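Local coordinates for neurotoxin (PDB 2QN0), which cleaves SNARE proteins, with dual substrate specificity, as the zinc-dependent protease light chain of botulinum neurotoxin C1, at residues Glu104-Ile107 with Tyr108-Thr112; Ala36-Ile39 with Thr40-Trp44; Met235-Tyr239 with Gly240-Pro244. All blocks are in the same frame, centred on the assembly; numbering follows the deposited sequence.

Contact 1: residues Glu104-Ile107 with Tyr108-Thr112; sequences EELI and YRLST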
loop_
_atom_site.group_PDB
_atom_site.type_symbol
_atom_site.label_atom_id
_atom_site.label_comp_id
_atom_site.label_asym_id
_atom_site.label_seq_id
_atom_site.Cartn_x
_atom_site.Cartn_y
_atom_site.Cartn_z
ATOM N N GLU A 104 -13.029 6.210 1.159
ATOM C CA GLU A 104 -13.083 6.780 2.499
ATOM C C GLU A 104 -13.002 5.643 3.518
ATOM O O GLU A 104 -12.326 5.760 4.540
ATOM C CB GLU A 104 -14.384 7.563 2.696
ATOM C CG GLU A 104 -14.463 8.274 4.038
ATOM C CD GLU A 104 -15.787 8.981 4.251
ATOM O OE1 GLU A 104 -16.224 9.715 3.338
ATOM O OE2 GLU A 104 -16.387 8.808 5.332
ATOM N N GLU A 105 -13.686 4.538 3.233
ATOM C CA GLU A 105 -13.680 3.388 4.136
ATOM C C GLU A 105 -12.296 2.742 4.165
ATOM O O GLU A 105 -11.816 2.329 5.222
ATOM C CB GLU A 105 -14.735 2.365 3.702
ATOM C CG GLU A 105 -14.881 1.161 4.631
ATOM C CD GLU A 105 -15.262 1.545 6.057
ATOM O OE1 GLU A 105 -16.039 2.508 6.234
ATOM O OE2 GLU A 105 -14.795 0.872 7.002
ATOM N N LEU A 106 -11.658 2.651 3.000
ATOM C CA LEU A 106 -10.318 2.074 2.905
ATOM C C LEU A 106 -9.358 2.879 3.780
ATOM O O LEU A 106 -8.604 2.321 4.583
ATOM C CB LEU A 106 -9.840 2.100 1.448
ATOM C CG LEU A 106 -8.406 1.649 1.156
ATOM C CD1 LEU A 106 -8.233 0.175 1.536
ATOM C CD2 LEU A 106 -8.107 1.859 -0.320
ATOM N N ILE A 107 -9.395 4.199 3.630
ATOM C CA ILE A 107 -8.526 5.071 4.416
ATOM C C ILE A 107 -8.867 4.994 5.903
ATOM O O ILE A 107 -7.978 4.954 6.758
ATOM C CB ILE A 107 -8.640 6.537 3.932
ATOM C CG1 ILE A 107 -8.130 6.637 2.491
ATOM C CG2 ILE A 107 -7.831 7.459 4.842
ATOM C CD1 ILE A 107 -8.383 7.986 1.824
ATOM N N TYR A 108 -10.157 4.968 6.213
ATOM C CA TYR A 108 -10.594 4.891 7.601
ATOM C C TYR A 108 -10.028 3.644 8.276
ATOM O O TYR A 108 -9.450 3.715 9.361
ATOM C CB TYR A 108 -12.121 4.855 7.676
ATOM C CG TYR A 108 -12.641 4.627 9.076
ATOM C CD1 TYR A 108 -12.635 5.652 10.021
ATOM C CD2 TYR A 108 -13.089 3.366 9.474
ATOM C CE1 TYR A 108 -13.061 5.426 11.333
ATOM C CE2 TYR A 108 -13.514 3.131 10.780
ATOM C CZ TYR A 108 -13.496 4.164 11.702
ATOM O OH TYR A 108 -13.904 3.930 12.996
ATOM N N ARG A 109 -10.194 2.495 7.633
ATOM C CA ARG A 109 -9.703 1.252 8.215
ATOM C C ARG A 109 -8.191 1.241 8.398
ATOM O O ARG A 109 -7.693 0.916 9.474
ATOM C CB ARG A 109 -10.145 0.060 7.362
ATOM C CG ARG A 109 -11.659 -0.063 7.278
ATOM C CD ARG A 109 -12.096 -1.359 6.625
ATOM N NE ARG A 109 -13.537 -1.357 6.388
ATOM C CZ ARG A 109 -14.242 -2.419 6.014
ATOM N NH1 ARG A 109 -13.644 -3.588 5.834
ATOM N NH2 ARG A 109 -15.548 -2.305 5.807
ATOM N N LEU A 110 -7.457 1.597 7.351
ATOM C CA LEU A 110 -6.000 1.611 7.437
ATOM C C LEU A 110 -5.451 2.618 8.448
ATOM O O LEU A 110 -4.391 2.398 9.033
ATOM C CB LEU A 110 -5.393 1.902 6.064
ATOM C CG LEU A 110 -5.473 0.766 5.040
ATOM C CD1 LEU A 110 -4.931 1.246 3.699
ATOM C CD2 LEU A 110 -4.668 -0.428 5.542
ATOM N N SER A 111 -6.169 3.715 8.657
ATOM C CA SER A 111 -5.701 4.747 9.574
ATOM C C SER A 111 -6.247 4.620 10.985
ATOM O O SER A 111 -5.822 5.355 11.872
ATOM C CB SER A 111 -6.057 6.135 9.028
ATOM O OG SER A 111 -7.456 6.353 9.062
ATOM N N THR A 112 -7.171 3.684 11.196
ATOM C CA THR A 112 -7.777 3.499 12.512
ATOM C C THR A 112 -7.474 2.155 13.170
ATOM O O THR A 112 -7.065 2.112 14.329
ATOM C CB THR A 112 -9.307 3.666 12.432
ATOM O OG1 THR A 112 -9.613 4.948 11.869
ATOM C CG2 THR A 112 -9.926 3.567 13.818
#
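E105 and R109 form an i to i+4 salt bridge within the last turns of helix 101-112, which packs between helix 223-238 and the hairpin strand 43-46. R109 NE gives a nearly straight hydrogen bond, 2.6 Å and 170°, to E105 OE2, using the anti lone pair of that oxygen; the OE2 atom itself lies in the guanidinium plane. The carboxylate is turned 77° to that plane. A bend at chi2 of E105 brings the carboxylate to NE, while R109 runs extended from CG to NE. R109 NH2, next to NE, has a second acid partner, E353, and the two acids probably offset the positive charge of R109 and of nearby R331.

The backbone keeps the i to i+4 pattern of an alpha-helix, with R109 N 2.9 Å from E105 O and L110 N 3.1 Å from L106 O. Near the C-terminal end, I107 O accepts twice, from S111 N at 2.9 Å and from S111 OG at 2.7 Å, the two donors arriving from opposite faces of the carbonyl plane. S111 OG lies between its own backbone N and carbonyl carbon (chi1 69°), which brings it back to this carbonyl of the previous turn. On the buried side, L106 and L110 lie side by side, their CD1 methyls 4.1 Å apart.

Contact 2: residues Ala36-Ile39 with Thr40-Trp44; sequences AFRI and TGNIW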
loop_
_atom_site.group_PDB
_atom_site.type_symbol
_atom_site.label_atom_id
_atom_site.label_comp_id
_atom_site.label_asym_id
_atom_site.label_seq_id
_atom_site.Cartn_x
_atom_site.Cartn_y
_atom_site.Cartn_z
ATOM N N ALA A 36 8.980 12.883 8.614
ATOM C CA ALA A 36 7.731 12.191 8.304
ATOM C C ALA A 36 6.504 13.072 8.541
ATOM O O ALA A 36 6.519 13.960 9.395
ATOM C CB ALA A 36 7.633 10.923 9.146
ATOM N N PHE A 37 5.435 12.798 7.795
ATOM C CA PHE A 37 4.197 13.570 7.875
ATOM C C PHE A 37 2.984 12.652 8.026
ATOM O O PHE A 37 2.866 11.653 7.317
ATOM C CB PHE A 37 4.037 14.399 6.602
ATOM C CG PHE A 37 5.252 15.217 6.258
ATOM C CD1 PHE A 37 5.304 16.574 6.566
ATOM C CD2 PHE A 37 6.358 14.620 5.663
ATOM C CE1 PHE A 37 6.446 17.326 6.286
ATOM C CE2 PHE A 37 7.507 15.360 5.378
ATOM C CZ PHE A 37 7.548 16.721 5.694
ATOM N N ARG A 38 2.079 12.999 8.936
ATOM C CA ARG A 38 0.883 12.186 9.163
ATOM C C ARG A 38 -0.226 12.577 8.186
ATOM O O ARG A 38 -0.785 13.672 8.275
ATOM C CB ARG A 38 0.387 12.361 10.608
ATOM C CG ARG A 38 -0.745 11.405 11.013
ATOM C CD ARG A 38 -1.557 11.954 12.198
ATOM N NE ARG A 38 -0.753 12.160 13.404
ATOM C CZ ARG A 38 -0.474 11.215 14.300
ATOM N NH1 ARG A 38 -0.932 9.981 14.137
ATOM N NH2 ARG A 38 0.263 11.510 15.365
ATOM N N ILE A 39 -0.536 11.685 7.247
ATOM C CA ILE A 39 -1.589 11.946 6.269
ATOM C C ILE A 39 -2.918 12.024 7.014
ATOM O O ILE A 39 -3.685 12.975 6.858
ATOM C CB ILE A 39 -1.650 10.818 5.204
ATOM C CG1 ILE A 39 -0.329 10.772 4.433
ATOM C CG2 ILE A 39 -2.830 11.047 4.262
ATOM C CD1 ILE A 39 -0.260 9.685 3.373
ATOM N N THR A 40 -3.181 11.005 7.823
ATOM C CA THR A 40 -4.385 10.948 8.642
ATOM C C THR A 40 -4.270 9.732 9.552
ATOM O O THR A 40 -3.748 8.696 9.149
ATOM C CB THR A 40 -5.672 10.850 7.788
ATOM O OG1 THR A 40 -6.816 10.924 8.649
ATOM C CG2 THR A 40 -5.717 9.544 7.009
ATOM N N GLY A 41 -4.727 9.867 10.792
ATOM C CA GLY A 41 -4.647 8.752 11.717
ATOM C C GLY A 41 -3.275 8.105 11.784
ATOM O O GLY A 41 -2.260 8.782 11.976
ATOM N N ASN A 42 -3.237 6.787 11.603
ATOM C CA ASN A 42 -1.988 6.047 11.682
ATOM C C ASN A 42 -1.291 5.812 10.341
ATOM O O ASN A 42 -0.491 4.891 10.206
ATOM C CB ASN A 42 -2.240 4.714 12.393
ATOM C CG ASN A 42 -2.819 4.901 13.791
ATOM O OD1 ASN A 42 -3.725 4.177 14.202
ATOM N ND2 ASN A 42 -2.289 5.872 14.528
ATOM N N ILE A 43 -1.601 6.644 9.352
ATOM C CA ILE A 43 -0.960 6.540 8.044
ATOM C C ILE A 43 0.031 7.699 7.926
ATOM O O ILE A 43 -0.360 8.865 7.997
ATOM C CB ILE A 43 -1.968 6.667 6.887
ATOM C CG1 ILE A 43 -2.994 5.529 6.946
ATOM C CG2 ILE A 43 -1.217 6.625 5.550
ATOM C CD1 ILE A 43 -4.076 5.635 5.879
ATOM N N TRP A 44 1.305 7.369 7.748
ATOM C CA TRP A 44 2.358 8.371 7.627
ATOM C C TRP A 44 3.050 8.287 6.279
ATOM O O TRP A 44 3.001 7.259 5.605
ATOM C CB TRP A 44 3.417 8.163 8.710
ATOM C CG TRP A 44 2.945 8.441 10.097
ATOM C CD1 TRP A 44 2.130 7.658 10.866
ATOM C CD2 TRP A 44 3.247 9.601 10.876
ATOM N NE1 TRP A 44 1.905 8.263 12.083
ATOM C CE2 TRP A 44 2.578 9.458 12.114
ATOM C CE3 TRP A 44 4.017 10.751 10.649
ATOM C CZ2 TRP A 44 2.657 10.425 13.124
ATOM C CZ3 TRP A 44 4.095 11.716 11.655
ATOM C CH2 TRP A 44 3.417 11.543 12.876
#
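R38 and W44 pair across the hairpin of strands 34-38 and 43-46 as an antiparallel non-hydrogen-bonded pair, their side chains on the same face of the sheet. Among the polar contacts, R38 NH1 donates a fairly straight hydrogen bond to G41 O at 2.8 Å. The oxygen lies in the guanidinium plane, but the donor stands above the carbonyl plane, 41° out of it. A bend at chi3 (-60°) turns the guanidinium back to this carbonyl. In the backbone, I39 N bonds to I43 O at 2.9 Å, and I43 N to T40 O at 3.0 Å closes a type II' turn from T40 to I43, with G41 at positive phi. I39 and T40 both face I43, which makes a classic beta bulge.

The indole of W44 packs over R38. R38 CB sits 3.7 Å from the centroid of the six-membered ring of W44, almost on its normal, a CH-pi contact. Farther along the same side chain, W44 CZ2 lies over the middle of the guanidinium, 3.4 Å from R38 CZ, the two planes inclined at 54°. The apolar contacts are A36 CB on W44 CE3, 3.9 Å, and I39 CD1 on I43 CG2, also 3.9 Å.

N18 and K17 take the remaining guanidinium nitrogens beside strand 19-23, while I39 packs on helix 80-97 and I43 on helix 101-112.

Contact 3: residues Met235-Tyr239 with Gly240-Pro244; sequences MHNLY and GIAIP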
loop_
_atom_site.group_PDB
_atom_site.type_symbol
_atom_site.label_atom_id
_atom_site.label_comp_id
_atom_site.label_asym_id
_atom_site.label_seq_id
_atom_site.Cartn_x
_atom_site.Cartn_y
_atom_site.Cartn_z
ATOM N N MET A 235 -4.009 -3.569 3.457
ATOM C CA MET A 235 -5.211 -4.046 4.138
ATOM C C MET A 235 -5.019 -5.507 4.539
ATOM O O MET A 235 -5.314 -5.899 5.671
ATOM C CB MET A 235 -6.431 -3.918 3.221
ATOM C CG MET A 235 -6.975 -2.506 3.100
ATOM S SD MET A 235 -7.915 -2.005 4.567
ATOM C CE MET A 235 -9.563 -2.504 4.094
ATOM N N HIS A 236 -4.520 -6.316 3.610
ATOM C CA HIS A 236 -4.293 -7.728 3.897
ATOM C C HIS A 236 -3.293 -7.866 5.042
ATOM O O HIS A 236 -3.468 -8.704 5.932
ATOM C CB HIS A 236 -3.754 -8.439 2.655
ATOM C CG HIS A 236 -4.627 -8.292 1.448
ATOM N ND1 HIS A 236 -4.156 -8.474 0.166
ATOM C CD2 HIS A 236 -5.940 -7.983 1.327
ATOM C CE1 HIS A 236 -5.142 -8.282 -0.693
ATOM N NE2 HIS A 236 -6.234 -7.984 -0.015
ATOM N N ASN A 237 -2.253 -7.032 5.023
ATOM C CA ASN A 237 -1.215 -7.062 6.057
ATOM C C ASN A 237 -1.727 -6.615 7.424
ATOM O O ASN A 237 -1.352 -7.179 8.448
ATOM C CB ASN A 237 -0.032 -6.162 5.676
ATOM C CG ASN A 237 0.734 -6.670 4.472
ATOM O OD1 ASN A 237 0.744 -7.864 4.186
ATOM N ND2 ASN A 237 1.401 -5.758 3.769
ATOM N N LEU A 238 -2.562 -5.586 7.433
ATOM C CA LEU A 238 -3.111 -5.065 8.677
ATOM C C LEU A 238 -4.038 -6.070 9.354
ATOM O O LEU A 238 -4.007 -6.230 10.573
ATOM C CB LEU A 238 -3.878 -3.770 8.406
ATOM C CG LEU A 238 -4.607 -3.150 9.603
ATOM C CD1 LEU A 238 -3.618 -2.913 10.750
ATOM C CD2 LEU A 238 -5.269 -1.842 9.171
ATOM N N TYR A 239 -4.864 -6.743 8.557
ATOM C CA TYR A 239 -5.811 -7.713 9.097
ATOM C C TYR A 239 -5.254 -9.128 9.221
ATOM O O TYR A 239 -5.974 -10.065 9.576
ATOM C CB TYR A 239 -7.089 -7.688 8.262
ATOM C CG TYR A 239 -7.882 -6.423 8.498
ATOM C CD1 TYR A 239 -8.741 -6.311 9.592
ATOM C CD2 TYR A 239 -7.720 -5.310 7.672
ATOM C CE1 TYR A 239 -9.417 -5.122 9.862
ATOM C CE2 TYR A 239 -8.388 -4.117 7.933
ATOM C CZ TYR A 239 -9.233 -4.030 9.027
ATOM O OH TYR A 239 -9.887 -2.848 9.288
ATOM N N GLY A 240 -3.965 -9.270 8.931
ATOM C CA GLY A 240 -3.296 -10.553 9.065
ATOM C C GLY A 240 -3.746 -11.674 8.151
ATOM O O GLY A 240 -3.717 -12.846 8.541
ATOM N N ILE A 241 -4.150 -11.330 6.933
ATOM C CA ILE A 241 -4.593 -12.345 5.987
ATOM C C ILE A 241 -3.744 -12.391 4.720
ATOM O O ILE A 241 -4.175 -12.922 3.694
ATOM C CB ILE A 241 -6.070 -12.136 5.593
ATOM C CG1 ILE A 241 -6.250 -10.776 4.910
ATOM C CG2 ILE A 241 -6.947 -12.234 6.833
ATOM C CD1 ILE A 241 -7.582 -10.614 4.217
ATOM N N ALA A 242 -2.536 -11.840 4.787
ATOM C CA ALA A 242 -1.643 -11.846 3.629
ATOM C C ALA A 242 -1.290 -13.282 3.245
ATOM O O ALA A 242 -1.099 -14.135 4.113
ATOM C CB ALA A 242 -0.366 -11.062 3.942
ATOM N N ILE A 243 -1.218 -13.546 1.944
ATOM C CA ILE A 243 -0.871 -14.879 1.451
ATOM C C ILE A 243 0.631 -14.904 1.193
ATOM O O ILE A 243 1.169 -13.989 0.569
ATOM C CB ILE A 243 -1.591 -15.200 0.120
ATOM C CG1 ILE A 243 -3.102 -15.002 0.271
ATOM C CG2 ILE A 243 -1.267 -16.631 -0.314
ATOM C CD1 ILE A 243 -3.756 -15.936 1.250
ATOM N N PRO A 244 1.332 -15.946 1.673
ATOM C CA PRO A 244 2.780 -16.035 1.464
ATOM C C PRO A 244 3.141 -15.889 -0.013
ATOM O O PRO A 244 2.415 -16.365 -0.888
ATOM C CB PRO A 244 3.122 -17.417 2.016
ATOM C CG PRO A 244 2.111 -17.598 3.100
ATOM C CD PRO A 244 0.844 -17.106 2.441
#
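H236 O takes the hydrogen bond that closes the end of helix 223-238: I241 N donates to it at 2.9 Å and 158°, five residues on. A second bond, from G240 N to N237 O at 3.4 Å, is weak and doubtful, because the position of N237 O is less certain. The I241 bond and the positive phi of G240 (65°), which by itself favours glycine, are the main marks of the Schellman motif found here, in which the glycine takes the left-handed conformation and turns the chain out of the helix. The helix so ended is the one that carries the zinc-binding histidines H229 and H233 of the HExxH motif.

Beyond the glycine, I241 folds back on the last turn. Its CG1, with chi1 at 61°, lies between its own backbone N and carbonyl carbon and comes 3.6 Å from H236 O and 4.1 Å from H236 CB. The methyl of A242 meets the amide oxygen of N237, CB to OD1 3.4 Å, while N237 ND2 is hydrogen-bonded to S190. On the helix side, Y239 turns its ring edge to the carbonyl oxygen of M235, and its hydroxyl is hydrogen-bonded to D113.

Overall arrangement
Helix 101-112 stands in the middle of the three. Contact 1 touches contact 2 on one side, with S111 O 3.0 Å from N42 N, a probable hydrogen bond, and I107 CG2 3.7 Å from T40 CG2. It also meets contact 3, where L106 CD1 lies 3.3 Å from M235 CG and R109 CB 3.5 Å from Y239 OH. Contacts 2 and 3 do not touch; their nearest atoms are about 8 Å apart. The zinc ion, bound by H229, H233 and E269, is about 8 Å from the side chain of H236 in contact 3 and about 13 Å from that of L106 in contact 1. Packing thus runs from the hairpin through helix 101-112 to the zinc-bearing helix 223-238.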